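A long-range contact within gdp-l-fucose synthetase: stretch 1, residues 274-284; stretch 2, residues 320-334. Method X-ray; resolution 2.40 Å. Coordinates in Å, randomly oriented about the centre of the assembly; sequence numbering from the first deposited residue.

Stretch 1 274-284: QVAQTIKDAFN
Stretch 2, residues 320-334: PFEQAIKETVQWFLE

Two helices distant in sequence pack here mainly through apolar side chains, with no hydrogen bond between them among the atoms modelled, a compact example in which a small residue sits at the closest backbone approach and larger side chains pack to either end of it. The helix of residues 274-283 and that of residues 321-334 run in broadly the same direction, their N-to-C axes inclined at 52° (signed crossing angle -52°) and 9.3 Å apart at closest approach. Both have ordinary helical backbones, with phi near -60° and psi near -40° over most of their length; toward the C-terminal end of the first, Asp281 is at -76/-5, Ala282 at -97/-27 and Phe283 at -81/-10, and Asn284 leaves it with positive phi (57/40). Pro320, at -55/144, occupies the N-cap position of the second.

The register is set by three CA-CA pairs: Thr278 to Glu322 at 6.5 Å, Ile279 to Ile325 at 6.7 Å, and Ala282 to Lys326 at 5.4 Å. The last is the tightest, and Ala282 suits it because its single methyl fits against the opposing helix, with its CB 4.0 Å from Ile325 CG2, 3.9 Å from Val329 CG2 and 4.3 Å from Lys326 CA.

One turn earlier, Thr278 (chi1 m) also points toward the partner. Its OG1 donates a hydrogen bond to Gln274 O at 2.7 Å, so the hydroxyl is satisfied within its own helix, while its CG2 lies 3.9 Å from Ile325 CB and 4.1 Å from Glu322 CA. The same OG1 sits at the edge of the Phe321 ring, 3.7 Å from Phe321 CE2. Phe321 (t, chi2 66°) reaches on to buried Val275 (t), whose CG2 is 3.6 Å from Phe321 CZ. Ile325 (m, m) also meets Ile279 (m, t), with Ile325 CG2 4.3 Å from Ile279 CG1.

At the other end, Phe283 (m, chi2 -77°) makes the largest contribution of any residue to the 496 Å² buried between the stretches. Its CA-to-CB bond points sideways, but the ring comes nearer the second helix. Val329 (t) places CG1 over one ring face, 3.6 Å from the ring centroid of Phe283 and 3° off the normal, a nearly ideal CH-pi contact, while Val329 CG2 lies 3.8 Å from Phe283 CE2. Around the ring edge, Phe283 CZ meets Phe332 CD2 at 3.8 Å, also at the edge of the Phe332 ring (t, chi2 53°), and Phe283 CE1 meets Leu333 CD2 (m, t) at 3.5 Å. The flat aromatic thus offers a face to a branched methyl and an edge to two further side chains.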

# COMPACT_ATOMS: atom_id res chain seq x y z
N GLN A 274 -22.52 28.61 6.50
CA GLN A 274 -23.77 28.10 7.07
C GLN A 274 -23.51 27.30 8.34
O GLN A 274 -24.25 27.42 9.32
CB GLN A 274 -24.48 27.20 6.06
CG GLN A 274 -25.41 27.88 5.10
CD GLN A 274 -26.06 26.88 4.14
OE1 GLN A 274 -25.37 26.19 3.39
NE2 GLN A 274 -27.38 26.81 4.18
N VAL A 275 -22.45 26.49 8.34
CA VAL A 275 -22.06 25.75 9.53
C VAL A 275 -21.68 26.73 10.64
O VAL A 275 -22.11 26.60 11.79
CB VAL A 275 -20.90 24.79 9.19
CG1 VAL A 275 -20.33 24.14 10.43
CG2 VAL A 275 -21.37 23.73 8.18
N ALA A 276 -20.89 27.75 10.29
CA ALA A 276 -20.46 28.74 11.27
C ALA A 276 -21.65 29.48 11.88
O ALA A 276 -21.65 29.76 13.08
CB ALA A 276 -19.48 29.70 10.60
N GLN A 277 -22.65 29.83 11.06
CA GLN A 277 -23.84 30.51 11.57
C GLN A 277 -24.64 29.61 12.50
O GLN A 277 -25.11 30.05 13.56
CB GLN A 277 -24.72 30.97 10.41
CG GLN A 277 -25.94 31.75 10.85
CD GLN A 277 -25.57 33.05 11.52
OE1 GLN A 277 -24.54 33.65 11.21
NE2 GLN A 277 -26.39 33.50 12.46
N THR A 278 -24.79 28.33 12.13
CA THR A 278 -25.51 27.39 12.99
C THR A 278 -24.80 27.24 14.32
O THR A 278 -25.44 27.15 15.37
CB THR A 278 -25.60 26.03 12.30
OG1 THR A 278 -26.02 26.23 10.95
CG2 THR A 278 -26.59 25.12 13.02
N ILE A 279 -23.47 27.19 14.28
CA ILE A 279 -22.68 27.13 15.50
C ILE A 279 -22.86 28.41 16.28
O ILE A 279 -23.04 28.39 17.51
CB ILE A 279 -21.20 26.88 15.16
CG1 ILE A 279 -21.02 25.46 14.60
CG2 ILE A 279 -20.31 27.18 16.37
CD1 ILE A 279 -19.61 25.17 14.12
N LYS A 280 -22.83 29.55 15.59
CA LYS A 280 -23.03 30.83 16.24
C LYS A 280 -24.36 30.84 16.99
O LYS A 280 -24.40 31.12 18.19
CB LYS A 280 -22.96 31.96 15.21
CG LYS A 280 -23.29 33.32 15.80
CD LYS A 280 -23.31 34.44 14.77
CE LYS A 280 -24.01 35.65 15.38
NZ LYS A 280 -23.60 36.92 14.74
N ASP A 281 -25.45 30.46 16.30
CA ASP A 281 -26.77 30.53 16.91
C ASP A 281 -27.05 29.42 17.91
O ASP A 281 -28.05 29.51 18.63
CB ASP A 281 -27.85 30.47 15.83
CG ASP A 281 -27.80 31.64 14.88
OD1 ASP A 281 -27.45 32.75 15.33
OD2 ASP A 281 -28.12 31.44 13.69
N ALA A 282 -26.14 28.46 18.07
CA ALA A 282 -26.36 27.39 19.04
C ALA A 282 -25.66 27.70 20.36
O ALA A 282 -26.11 27.26 21.42
CB ALA A 282 -25.87 26.04 18.51
N PHE A 283 -24.58 28.48 20.29
CA PHE A 283 -23.97 29.04 21.48
C PHE A 283 -24.69 30.28 21.97
O PHE A 283 -24.43 30.71 23.10
CB PHE A 283 -22.51 29.40 21.17
CG PHE A 283 -21.55 28.27 21.37
CD1 PHE A 283 -21.15 27.90 22.64
CD2 PHE A 283 -21.03 27.59 20.27
CE1 PHE A 283 -20.24 26.87 22.82
CE2 PHE A 283 -20.13 26.56 20.44
CZ PHE A 283 -19.74 26.20 21.72
N ASN A 284 -25.64 30.79 21.17
CA ASN A 284 -26.26 32.10 21.39
C ASN A 284 -25.20 33.20 21.43
O ASN A 284 -25.25 34.12 22.25
CB ASN A 284 -27.12 32.12 22.66
CG ASN A 284 -28.34 31.23 22.53
OD1 ASN A 284 -29.02 31.24 21.50
ND2 ASN A 284 -28.61 30.46 23.57
N PRO A 320 -31.69 16.18 11.69
CA PRO A 320 -31.50 17.49 11.06
C PRO A 320 -30.22 18.16 11.55
O PRO A 320 -29.83 18.02 12.71
CB PRO A 320 -32.75 18.27 11.48
CG PRO A 320 -33.77 17.23 11.73
CD PRO A 320 -33.03 16.03 12.28
N PHE A 321 -29.56 18.88 10.63
CA PHE A 321 -28.25 19.47 10.92
C PHE A 321 -28.32 20.41 12.13
O PHE A 321 -27.49 20.33 13.05
CB PHE A 321 -27.73 20.19 9.66
CG PHE A 321 -26.37 20.82 9.82
CD1 PHE A 321 -25.25 20.03 10.01
CD2 PHE A 321 -26.22 22.19 9.80
CE1 PHE A 321 -23.99 20.61 10.20
CE2 PHE A 321 -24.97 22.78 9.98
CZ PHE A 321 -23.86 21.99 10.17
N GLU A 322 -29.33 21.28 12.16
CA GLU A 322 -29.45 22.22 13.27
C GLU A 322 -29.58 21.50 14.61
O GLU A 322 -28.88 21.83 15.58
CB GLU A 322 -30.64 23.16 13.05
CG GLU A 322 -30.56 24.06 11.79
CD GLU A 322 -30.66 23.29 10.46
OE1 GLU A 322 -31.10 22.12 10.46
OE2 GLU A 322 -30.29 23.87 9.41
N GLN A 323 -30.43 20.47 14.69
CA GLN A 323 -30.59 19.74 15.95
C GLN A 323 -29.31 19.01 16.33
O GLN A 323 -28.95 18.95 17.52
CB GLN A 323 -31.79 18.79 15.86
CG GLN A 323 -32.01 17.87 17.07
CD GLN A 323 -33.07 16.77 16.82
OE1 GLN A 323 -33.97 16.93 15.99
NE2 GLN A 323 -32.95 15.66 17.54
N ALA A 324 -28.59 18.45 15.35
CA ALA A 324 -27.34 17.76 15.67
C ALA A 324 -26.29 18.75 16.18
O ALA A 324 -25.54 18.44 17.12
CB ALA A 324 -26.82 16.99 14.46
N ILE A 325 -26.21 19.94 15.58
CA ILE A 325 -25.26 20.93 16.07
C ILE A 325 -25.59 21.35 17.50
O ILE A 325 -24.70 21.40 18.36
CB ILE A 325 -25.23 22.16 15.14
CG1 ILE A 325 -24.56 21.79 13.80
CG2 ILE A 325 -24.56 23.31 15.88
CD1 ILE A 325 -23.11 21.41 13.96
N LYS A 326 -26.87 21.62 17.79
CA LYS A 326 -27.26 22.05 19.14
C LYS A 326 -26.93 20.97 20.16
O LYS A 326 -26.49 21.27 21.28
CB LYS A 326 -28.74 22.42 19.18
N GLU A 327 -27.15 19.69 19.80
CA GLU A 327 -26.82 18.59 20.70
C GLU A 327 -25.31 18.54 20.96
O GLU A 327 -24.87 18.29 22.09
CB GLU A 327 -27.32 17.26 20.13
CG GLU A 327 -28.83 17.04 20.28
CD GLU A 327 -29.36 15.71 19.73
OE1 GLU A 327 -28.57 14.83 19.29
OE2 GLU A 327 -30.60 15.56 19.73
N THR A 328 -24.51 18.78 19.93
CA THR A 328 -23.07 18.77 20.14
C THR A 328 -22.61 19.95 20.99
O THR A 328 -21.82 19.78 21.93
CB THR A 328 -22.36 18.75 18.78
OG1 THR A 328 -22.83 17.64 18.01
CG2 THR A 328 -20.84 18.63 18.97
N VAL A 329 -23.12 21.15 20.70
CA VAL A 329 -22.76 22.33 21.48
C VAL A 329 -23.17 22.15 22.94
O VAL A 329 -22.39 22.44 23.85
CB VAL A 329 -23.39 23.60 20.87
CG1 VAL A 329 -23.27 24.77 21.84
CG2 VAL A 329 -22.74 23.96 19.56
N GLN A 330 -24.38 21.64 23.19
CA GLN A 330 -24.81 21.42 24.57
C GLN A 330 -23.89 20.42 25.26
O GLN A 330 -23.54 20.60 26.43
CB GLN A 330 -26.26 20.94 24.63
N TRP A 331 -23.48 19.37 24.55
CA TRP A 331 -22.50 18.44 25.11
C TRP A 331 -21.20 19.16 25.43
O TRP A 331 -20.58 18.92 26.47
CB TRP A 331 -22.23 17.27 24.14
CG TRP A 331 -21.21 16.33 24.72
CD1 TRP A 331 -21.44 15.22 25.47
CD2 TRP A 331 -19.78 16.45 24.62
NE1 TRP A 331 -20.25 14.65 25.86
CE2 TRP A 331 -19.22 15.39 25.35
CE3 TRP A 331 -18.93 17.36 23.99
CZ2 TRP A 331 -17.84 15.21 25.46
CZ3 TRP A 331 -17.57 17.19 24.12
CH2 TRP A 331 -17.04 16.12 24.83
N PHE A 332 -20.77 20.03 24.53
CA PHE A 332 -19.50 20.72 24.69
C PHE A 332 -19.53 21.66 25.89
O PHE A 332 -18.59 21.68 26.69
CB PHE A 332 -19.19 21.47 23.39
CG PHE A 332 -17.81 22.04 23.34
CD1 PHE A 332 -16.71 21.24 23.57
CD2 PHE A 332 -17.62 23.37 23.01
CE1 PHE A 332 -15.42 21.78 23.50
CE2 PHE A 332 -16.34 23.90 22.92
CZ PHE A 332 -15.24 23.10 23.17
N LEU A 333 -20.63 22.39 26.07
CA LEU A 333 -20.73 23.30 27.21
C LEU A 333 -20.74 22.52 28.52
O LEU A 333 -20.04 22.89 29.46
CB LEU A 333 -21.97 24.17 27.08
CG LEU A 333 -21.90 25.16 25.92
CD1 LEU A 333 -23.27 25.78 25.64
CD2 LEU A 333 -20.88 26.23 26.22
N GLU A 334 -21.49 21.42 28.57
CA GLU A 334 -21.58 20.67 29.82
C GLU A 334 -20.31 19.89 30.14
O GLU A 334 -20.10 19.57 31.31
CB GLU A 334 -22.77 19.71 29.79